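Local coordinates for uncharacterized protein ABO_0056 (Alcanivorax borkumensis, PDB 3H35) that is of unknown function but belongs to the Abi-alpha (DUF4393) family and may take part in abortive infection, a bacterial defence against phage, at residues Ala70-Thr75 and Thr130-Cys135; Gly117-Ser122 and Glu160-Ser165. All blocks are in the same frame, centred on the assembly; numbering follows the deposited sequence.

Overall arrangement
Contact 1 joins the strand at Ala70-Thr75 to the helix at Thr130-Cys135, and contact 2 pairs Gly117-Ser122 with Glu160-Ser165; their centres lie about 13 Å apart. Both reach one antiparallel sheet, in which strand 156-164 runs between 71-77 and 119-123, and the chain passes almost directly from strand 119-123 into helix 129-137. Glu160 ties the two together: its OE1 lies 2.5 Å from Thr75 OG1 and its O lies 2.7 Å from Tyr132 OH, both probable hydrogen bonds. Ala70 CB also packs on Thr161 CG2. No ligand or active site is identified here; contact 1 lays a helix on the sheet, and contact 2 joins two of its strands.

Contact 1 (Ala70-Thr75 and Thr130-Cys135); sequences AFALLT and TDYELC
Ala72 sets its single methyl over one face of the Tyr132 ring, displaced toward the rim. Its CB stands 4.0 Å from the ring centroid and 27° off the normal, a CH-pi contact, and its closest ring atom is Tyr132 CE1 at 3.6 Å. On the helix the same methyl meets Asp131 CB, also at 3.6 Å, so a small residue suits this place, where the axes of residues 71-75 and 130-135 come within 7.9 Å, at 45°. Tyr132 has CG anti to its carbonyl carbon (chi1 -66°), and from there the ring reaches past the methyl to the strand backbone. There Leu73 O lies at the ring edge, near its plane, 3.6 Å from Tyr132 CE1. Leu74 comes to the ring obliquely, with CD2 3.9 Å from Tyr132 CD1, while its other branch, CD1, packs 3.6 Å from Cys135 CB about one helical turn further on. A branched leucine can thus touch two residues of the helix at once. The polar ends look elsewhere: Tyr132 OH is hydrogen-bonded to Glu160 O and Thr125 N, which satisfies a buried hydroxyl and fixes the reach of the ring, and Asp131 OD1 takes a hydrogen bond from Asn93. Helix 129-137 packs against one face of the sheet, through Ala72 and Leu74, whereas Leu73 points its side chain the other way, onto Leu110 and Phe114 of helix 106-115, and strands 87-91 and 156-164 flank the strand within the sheet.

Contact 2 (Gly117-Ser122 and Glu160-Ser165); sequences GLVIAS and ETLRIS
Ile120 and Arg163 exchange backbone hydrogen bonds, as do Ser122 and Thr161, in an antiparallel pairing whose short strand segments run at 148° between their N-to-C directions; Ile120 N to Arg163 O measures 2.8 Å. On the face shared by these four side chains, Arg163 extends from CG to NE and brings its guanidinium edge to Ser122. The bond from Arg163 NE to Ser122 OG is 3.0 Å long, nearly straight at 171° and in the guanidinium plane. Ser122 OG sits between its own N and carbonyl carbon (chi1 60°), turned to the arginine. A water, 2.7 Å from both Ser122 OG and Arg163 NH2, closes the ring, so two guanidinium N-H groups are used. Ile120 and Arg163 also pack on Leu88 and His151 of a second subunit. Strand 119-123 comes right after helix 106-115; with strand 71-77 beyond 156-164, the S1-S3-S2 order is consistent with a winged-helix domain of the helix-turn-helix clan, helices 129-137 and 139-151 occupying the place of the wing loop. Toward the helices, Leu162 CD1 meets Val119 CB at 3.8 Å, and both side chains pack on Leu65 and Phe114, apolar branches suited to that interior. Glu160 OE1 is held by Thr75 OG1 and Arg90, its OE2 by Arg158 and Tyr77, and OE1 lies 3.5 Å from Ala121 CB. Gly117 closes helix 106-115 in a Schellman motif, whose positive phi favours glycine. Ser165 OG donates to Gly117 O at 2.6 Å while also capping Gly168 N of helix 166-175, and Ser165 N bonds Leu118 O at 3.0 Å.

Contact 1 (Ala70-Thr75 and Thr130-Cys135)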
ATOM      1  N   ALA A  70     -13.268  13.435 -12.966  1.00 27.83           N
ATOM      2  CA  ALA A  70     -13.597  12.833 -11.696  1.00 28.63           C
ATOM      3  C   ALA A  70     -14.672  11.760 -11.926  1.00 28.91           C
ATOM      4  O   ALA A  70     -15.593  11.970 -12.724  1.00 28.84           O
ATOM      5  CB  ALA A  70     -14.073  13.911 -10.703  1.00 28.26           C
ATOM      6  N   PHE A  71     -14.535  10.601 -11.268  1.00 28.31           N
ATOM      7  CA  PHE A  71     -15.541   9.539 -11.400  1.00 28.38           C
ATOM      8  C   PHE A  71     -16.137   9.127 -10.067  1.00 27.75           C
ATOM      9  O   PHE A  71     -15.549   9.403  -9.022  1.00 27.87           O
ATOM     10  CB  PHE A  71     -14.938   8.331 -12.132  1.00 29.16           C
ATOM     11  CG  PHE A  71     -14.554   8.635 -13.550  1.00 29.36           C
ATOM     12  CD1 PHE A  71     -15.490   8.535 -14.569  1.00 31.40           C
ATOM     13  CD2 PHE A  71     -13.262   9.071 -13.861  1.00 32.62           C
ATOM     14  CE1 PHE A  71     -15.140   8.832 -15.897  1.00 31.48           C
ATOM     15  CE2 PHE A  71     -12.903   9.395 -15.183  1.00 31.46           C
ATOM     16  CZ  PHE A  71     -13.843   9.272 -16.201  1.00 31.07           C
ATOM     17  N   ALA A  72     -17.304   8.497 -10.108  1.00 26.74           N
ATOM     18  CA  ALA A  72     -17.942   7.972  -8.910  1.00 27.13           C
ATOM     19  C   ALA A  72     -17.105   6.834  -8.336  1.00 26.70           C
ATOM     20  O   ALA A  72     -16.585   5.977  -9.068  1.00 26.92           O
ATOM     21  CB  ALA A  72     -19.385   7.500  -9.195  1.00 27.67           C
ATOM     22  N   LEU A  73     -16.963   6.840  -7.024  1.00 26.48           N
ATOM     23  CA  LEU A  73     -16.226   5.833  -6.304  1.00 26.68           C
ATOM     24  C   LEU A  73     -17.043   5.373  -5.130  1.00 27.28           C
ATOM     25  O   LEU A  73     -17.539   6.176  -4.356  1.00 27.86           O
ATOM     26  CB  LEU A  73     -14.910   6.458  -5.783  1.00 26.89           C
ATOM     27  CG  LEU A  73     -13.847   5.534  -5.182  1.00 27.51           C
ATOM     28  CD1 LEU A  73     -13.394   4.497  -6.235  1.00 25.20           C
ATOM     29  CD2 LEU A  73     -12.675   6.372  -4.669  1.00 27.54           C
ATOM     30  N   LEU A  74     -17.218   4.082  -4.999  1.00 27.65           N
ATOM     31  CA  LEU A  74     -17.807   3.533  -3.777  1.00 28.31           C
ATOM     32  C   LEU A  74     -16.684   2.913  -2.985  1.00 27.81           C
ATOM     33  O   LEU A  74     -15.886   2.138  -3.519  1.00 28.39           O
ATOM     34  CB  LEU A  74     -18.857   2.448  -4.087  1.00 28.52           C
ATOM     35  CG  LEU A  74     -20.099   2.792  -4.912  1.00 29.28           C
ATOM     36  CD1 LEU A  74     -20.981   1.509  -5.019  1.00 28.98           C
ATOM     37  CD2 LEU A  74     -20.846   3.962  -4.298  1.00 28.32           C
ATOM     38  N   THR A  75     -16.592   3.280  -1.723  1.00 27.82           N
ATOM     39  CA  THR A  75     -15.580   2.738  -0.855  1.00 27.26           C
ATOM     40  C   THR A  75     -16.249   1.977   0.286  1.00 27.18           C
ATOM     41  O   THR A  75     -17.159   2.484   0.925  1.00 26.98           O
ATOM     42  CB  THR A  75     -14.692   3.883  -0.325  1.00 28.59           C
ATOM     43  OG1 THR A  75     -14.102   4.615  -1.434  1.00 27.34           O
ATOM     44  CG2 THR A  75     -13.637   3.337   0.594  1.00 25.28           C
ATOM     45  N   THR A 130     -26.299   9.756 -10.150  1.00 31.39           N
ATOM     46  CA  THR A 130     -26.752   8.674 -11.010  1.00 32.15           C
ATOM     47  C   THR A 130     -25.708   7.565 -11.088  1.00 31.92           C
ATOM     48  O   THR A 130     -26.050   6.382 -10.925  1.00 31.93           O
ATOM     49  CB  THR A 130     -27.070   9.216 -12.390  1.00 32.19           C
ATOM     50  OG1 THR A 130     -28.217  10.057 -12.271  1.00 34.51           O
ATOM     51  CG2 THR A 130     -27.375   8.103 -13.357  1.00 33.44           C
ATOM     52  N   ASP A 131     -24.436   7.950 -11.272  1.00 31.02           N
ATOM     53  CA  ASP A 131     -23.353   6.968 -11.305  1.00 31.07           C
ATOM     54  C   ASP A 131     -23.192   6.142 -10.024  1.00 30.04           C
ATOM     55  O   ASP A 131     -22.970   4.936 -10.080  1.00 29.73           O
ATOM     56  CB  ASP A 131     -22.034   7.645 -11.653  1.00 31.97           C
ATOM     57  CG  ASP A 131     -21.999   8.096 -13.107  1.00 33.14           C
ATOM     58  OD1 ASP A 131     -22.066   7.217 -13.983  1.00 37.35           O
ATOM     59  OD2 ASP A 131     -21.944   9.314 -13.366  1.00 35.73           O
ATOM     60  N   TYR A 132     -23.302   6.783  -8.873  1.00 29.37           N
ATOM     61  CA  TYR A 132     -23.270   6.029  -7.628  1.00 29.38           C
ATOM     62  C   TYR A 132     -24.369   4.965  -7.613  1.00 29.89           C
ATOM     63  O   TYR A 132     -24.122   3.824  -7.203  1.00 29.63           O
ATOM     64  CB  TYR A 132     -23.467   6.947  -6.438  1.00 29.12           C
ATOM     65  CG  TYR A 132     -22.342   7.947  -6.223  1.00 28.86           C
ATOM     66  CD1 TYR A 132     -21.056   7.525  -5.922  1.00 26.21           C
ATOM     67  CD2 TYR A 132     -22.581   9.321  -6.281  1.00 28.11           C
ATOM     68  CE1 TYR A 132     -20.022   8.445  -5.740  1.00 26.70           C
ATOM     69  CE2 TYR A 132     -21.573  10.237  -6.095  1.00 28.60           C
ATOM     70  CZ  TYR A 132     -20.283   9.801  -5.812  1.00 27.72           C
ATOM     71  OH  TYR A 132     -19.284  10.740  -5.613  1.00 27.01           O
ATOM     72  N   GLU A 133     -25.575   5.363  -8.061  1.00 30.32           N
ATOM     73  CA  GLU A 133     -26.727   4.487  -8.105  1.00 31.09           C
ATOM     74  C   GLU A 133     -26.486   3.317  -9.031  1.00 31.26           C
ATOM     75  O   GLU A 133     -26.713   2.173  -8.648  1.00 32.33           O
ATOM     76  CB  GLU A 133     -27.999   5.264  -8.497  1.00 31.10           C
ATOM     77  CG  GLU A 133     -28.432   6.249  -7.430  1.00 31.55           C
ATOM     78  CD  GLU A 133     -29.530   7.240  -7.874  1.00 35.61           C
ATOM     79  OE1 GLU A 133     -30.030   7.164  -9.042  1.00 38.18           O
ATOM     80  OE2 GLU A 133     -29.891   8.107  -7.040  1.00 31.92           O
ATOM     81  N   LEU A 134     -25.986   3.583 -10.231  1.00 31.67           N
ATOM     82  CA  LEU A 134     -25.553   2.504 -11.116  1.00 31.82           C
ATOM     83  C   LEU A 134     -24.517   1.601 -10.448  1.00 32.19           C
ATOM     84  O   LEU A 134     -24.607   0.384 -10.572  1.00 32.38           O
ATOM     85  CB  LEU A 134     -24.937   3.043 -12.407  1.00 31.79           C
ATOM     86  CG  LEU A 134     -25.850   3.777 -13.368  1.00 34.43           C
ATOM     87  CD1 LEU A 134     -24.974   4.295 -14.505  1.00 34.80           C
ATOM     88  CD2 LEU A 134     -27.070   2.891 -13.892  1.00 33.89           C
ATOM     89  N   CYS A 135     -23.516   2.176  -9.775  1.00 32.01           N
ATOM     90  CA  CYS A 135     -22.518   1.349  -9.122  1.00 32.23           C
ATOM     91  C   CYS A 135     -23.113   0.514  -7.988  1.00 32.33           C
ATOM     92  O   CYS A 135     -22.766  -0.656  -7.823  1.00 30.85           O
ATOM     93  CB  CYS A 135     -21.408   2.209  -8.535  1.00 33.14           C
ATOM     94  SG  CYS A 135     -20.329   2.913  -9.770  1.00 33.88           S
TER

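Contact 2 (Gly117-Ser122 and Glu160-Ser165)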
ATOM      1  N   GLY A 117      -0.232   5.007  -5.323  1.00 24.05           N
ATOM      2  CA  GLY A 117      -0.286   6.435  -5.044  1.00 23.95           C
ATOM      3  C   GLY A 117      -0.645   7.259  -6.274  1.00 24.08           C
ATOM      4  O   GLY A 117      -0.390   8.448  -6.309  1.00 22.82           O
ATOM      5  N   LEU A 118      -1.268   6.620  -7.269  1.00 24.05           N
ATOM      6  CA  LEU A 118      -1.513   7.243  -8.556  1.00 24.46           C
ATOM      7  C   LEU A 118      -2.841   7.995  -8.607  1.00 25.29           C
ATOM      8  O   LEU A 118      -3.022   8.844  -9.483  1.00 26.70           O
ATOM      9  CB  LEU A 118      -1.474   6.189  -9.686  1.00 25.14           C
ATOM     10  CG  LEU A 118      -0.139   5.473  -9.915  1.00 26.08           C
ATOM     11  CD1 LEU A 118      -0.166   4.448 -11.087  1.00 20.60           C
ATOM     12  CD2 LEU A 118       0.998   6.519 -10.082  1.00 26.06           C
ATOM     13  N   VAL A 119      -3.760   7.663  -7.694  1.00 24.60           N
ATOM     14  CA  VAL A 119      -5.088   8.258  -7.625  1.00 24.84           C
ATOM     15  C   VAL A 119      -5.414   8.611  -6.164  1.00 25.69           C
ATOM     16  O   VAL A 119      -4.752   8.117  -5.234  1.00 25.90           O
ATOM     17  CB  VAL A 119      -6.145   7.292  -8.157  1.00 24.65           C
ATOM     18  CG1 VAL A 119      -5.906   6.958  -9.655  1.00 22.95           C
ATOM     19  CG2 VAL A 119      -6.243   5.995  -7.302  1.00 23.12           C
ATOM     20  N   ILE A 120      -6.424   9.438  -5.961  1.00 25.89           N
ATOM     21  CA  ILE A 120      -6.901   9.781  -4.624  1.00 27.17           C
ATOM     22  C   ILE A 120      -8.406   9.673  -4.599  1.00 27.76           C
ATOM     23  O   ILE A 120      -9.027   9.644  -5.666  1.00 28.29           O
ATOM     24  CB  ILE A 120      -6.503  11.194  -4.166  1.00 27.95           C
ATOM     25  CG1 ILE A 120      -6.962  12.238  -5.197  1.00 29.02           C
ATOM     26  CG2 ILE A 120      -5.007  11.257  -3.891  1.00 27.97           C
ATOM     27  CD1 ILE A 120      -6.741  13.682  -4.743  1.00 34.64           C
ATOM     28  N   ALA A 121      -8.966   9.596  -3.379  1.00 27.54           N
ATOM     29  CA  ALA A 121     -10.399   9.640  -3.144  1.00 28.30           C
ATOM     30  C   ALA A 121     -10.743  10.958  -2.473  1.00 29.05           C
ATOM     31  O   ALA A 121     -10.048  11.380  -1.571  1.00 31.28           O
ATOM     32  CB  ALA A 121     -10.850   8.461  -2.268  1.00 27.36           C
ATOM     33  N   SER A 122     -11.784  11.639  -2.916  1.00 29.67           N
ATOM     34  CA  SER A 122     -12.266  12.817  -2.200  1.00 30.60           C
ATOM     35  C   SER A 122     -13.736  12.620  -1.979  1.00 31.74           C
ATOM     36  O   SER A 122     -14.305  11.550  -2.295  1.00 30.62           O
ATOM     37  CB  SER A 122     -11.989  14.100  -2.994  1.00 30.78           C
ATOM     38  OG  SER A 122     -12.635  14.075  -4.271  1.00 31.92           O
ATOM     39  N   GLU A 160     -17.694   8.399  -2.729  1.00 28.46           N
ATOM     40  CA  GLU A 160     -16.541   9.257  -2.866  1.00 28.24           C
ATOM     41  C   GLU A 160     -16.307   9.577  -4.361  1.00 27.56           C
ATOM     42  O   GLU A 160     -17.080   9.169  -5.241  1.00 27.20           O
ATOM     43  CB  GLU A 160     -15.339   8.570  -2.209  1.00 27.78           C
ATOM     44  CG  GLU A 160     -15.540   8.323  -0.693  1.00 29.09           C
ATOM     45  CD  GLU A 160     -14.349   7.679  -0.007  1.00 29.14           C
ATOM     46  OE1 GLU A 160     -13.582   6.930  -0.655  1.00 30.12           O
ATOM     47  OE2 GLU A 160     -14.182   7.924   1.201  1.00 31.23           O
ATOM     48  N   THR A 161     -15.255  10.336  -4.623  1.00 26.75           N
ATOM     49  CA  THR A 161     -14.906  10.743  -5.957  1.00 26.30           C
ATOM     50  C   THR A 161     -13.459  10.357  -6.292  1.00 25.97           C
ATOM     51  O   THR A 161     -12.540  10.646  -5.523  1.00 25.85           O
ATOM     52  CB  THR A 161     -15.096  12.248  -6.085  1.00 27.30           C
ATOM     53  OG1 THR A 161     -16.439  12.586  -5.673  1.00 27.70           O
ATOM     54  CG2 THR A 161     -14.841  12.686  -7.533  1.00 25.09           C
ATOM     55  N   LEU A 162     -13.267   9.691  -7.425  1.00 25.17           N
ATOM     56  CA  LEU A 162     -11.949   9.211  -7.843  1.00 26.06           C
ATOM     57  C   LEU A 162     -11.319  10.269  -8.687  1.00 26.01           C
ATOM     58  O   LEU A 162     -11.950  10.752  -9.610  1.00 26.60           O
ATOM     59  CB  LEU A 162     -12.091   7.936  -8.676  1.00 26.42           C
ATOM     60  CG  LEU A 162     -10.845   7.278  -9.272  1.00 26.73           C
ATOM     61  CD1 LEU A 162      -9.944   6.732  -8.125  1.00 25.38           C
ATOM     62  CD2 LEU A 162     -11.291   6.159 -10.257  1.00 23.37           C
ATOM     63  N   ARG A 163     -10.064  10.606  -8.393  1.00 26.36           N
ATOM     64  CA  ARG A 163      -9.267  11.527  -9.207  1.00 26.48           C
ATOM     65  C   ARG A 163      -7.818  11.094  -9.273  1.00 25.58           C
ATOM     66  O   ARG A 163      -7.370  10.388  -8.407  1.00 24.71           O
ATOM     67  CB  ARG A 163      -9.216  12.905  -8.585  1.00 27.61           C
ATOM     68  CG  ARG A 163     -10.523  13.504  -8.314  1.00 31.54           C
ATOM     69  CD  ARG A 163     -10.297  14.695  -7.409  1.00 33.15           C
ATOM     70  NE  ARG A 163     -11.599  15.056  -6.917  1.00 35.50           N
ATOM     71  CZ  ARG A 163     -12.484  15.752  -7.605  1.00 34.32           C
ATOM     72  NH1 ARG A 163     -12.191  16.216  -8.806  1.00 35.43           N
ATOM     73  NH2 ARG A 163     -13.657  15.978  -7.070  1.00 35.21           N
ATOM     74  N   ILE A 164      -7.086  11.626 -10.251  1.00 25.01           N
ATOM     75  CA  ILE A 164      -5.643  11.474 -10.323  1.00 24.53           C
ATOM     76  C   ILE A 164      -4.991  12.200  -9.147  1.00 24.63           C
ATOM     77  O   ILE A 164      -5.466  13.246  -8.729  1.00 25.66           O
ATOM     78  CB  ILE A 164      -5.076  12.000 -11.683  1.00 24.24           C
ATOM     79  CG1 ILE A 164      -3.670  11.439 -11.921  1.00 25.87           C
ATOM     80  CG2 ILE A 164      -5.013  13.557 -11.735  1.00 21.19           C
ATOM     81  CD1 ILE A 164      -3.276  11.489 -13.383  1.00 23.51           C
ATOM     82  N   SER A 165      -3.941  11.613  -8.599  1.00 25.25           N
ATOM     83  CA  SER A 165      -3.160  12.224  -7.513  1.00 25.41           C
ATOM     84  C   SER A 165      -2.060  13.118  -8.103  1.00 25.46           C
ATOM     85  O   SER A 165      -1.726  12.994  -9.275  1.00 24.95           O
ATOM     86  CB  SER A 165      -2.494  11.138  -6.680  1.00 25.22           C
ATOM     87  OG  SER A 165      -1.386  10.551  -7.356  1.00 22.52           O
TER
HETATM   88  O   HOH W   1     -14.799  15.584  -4.622  1.00 32.13           O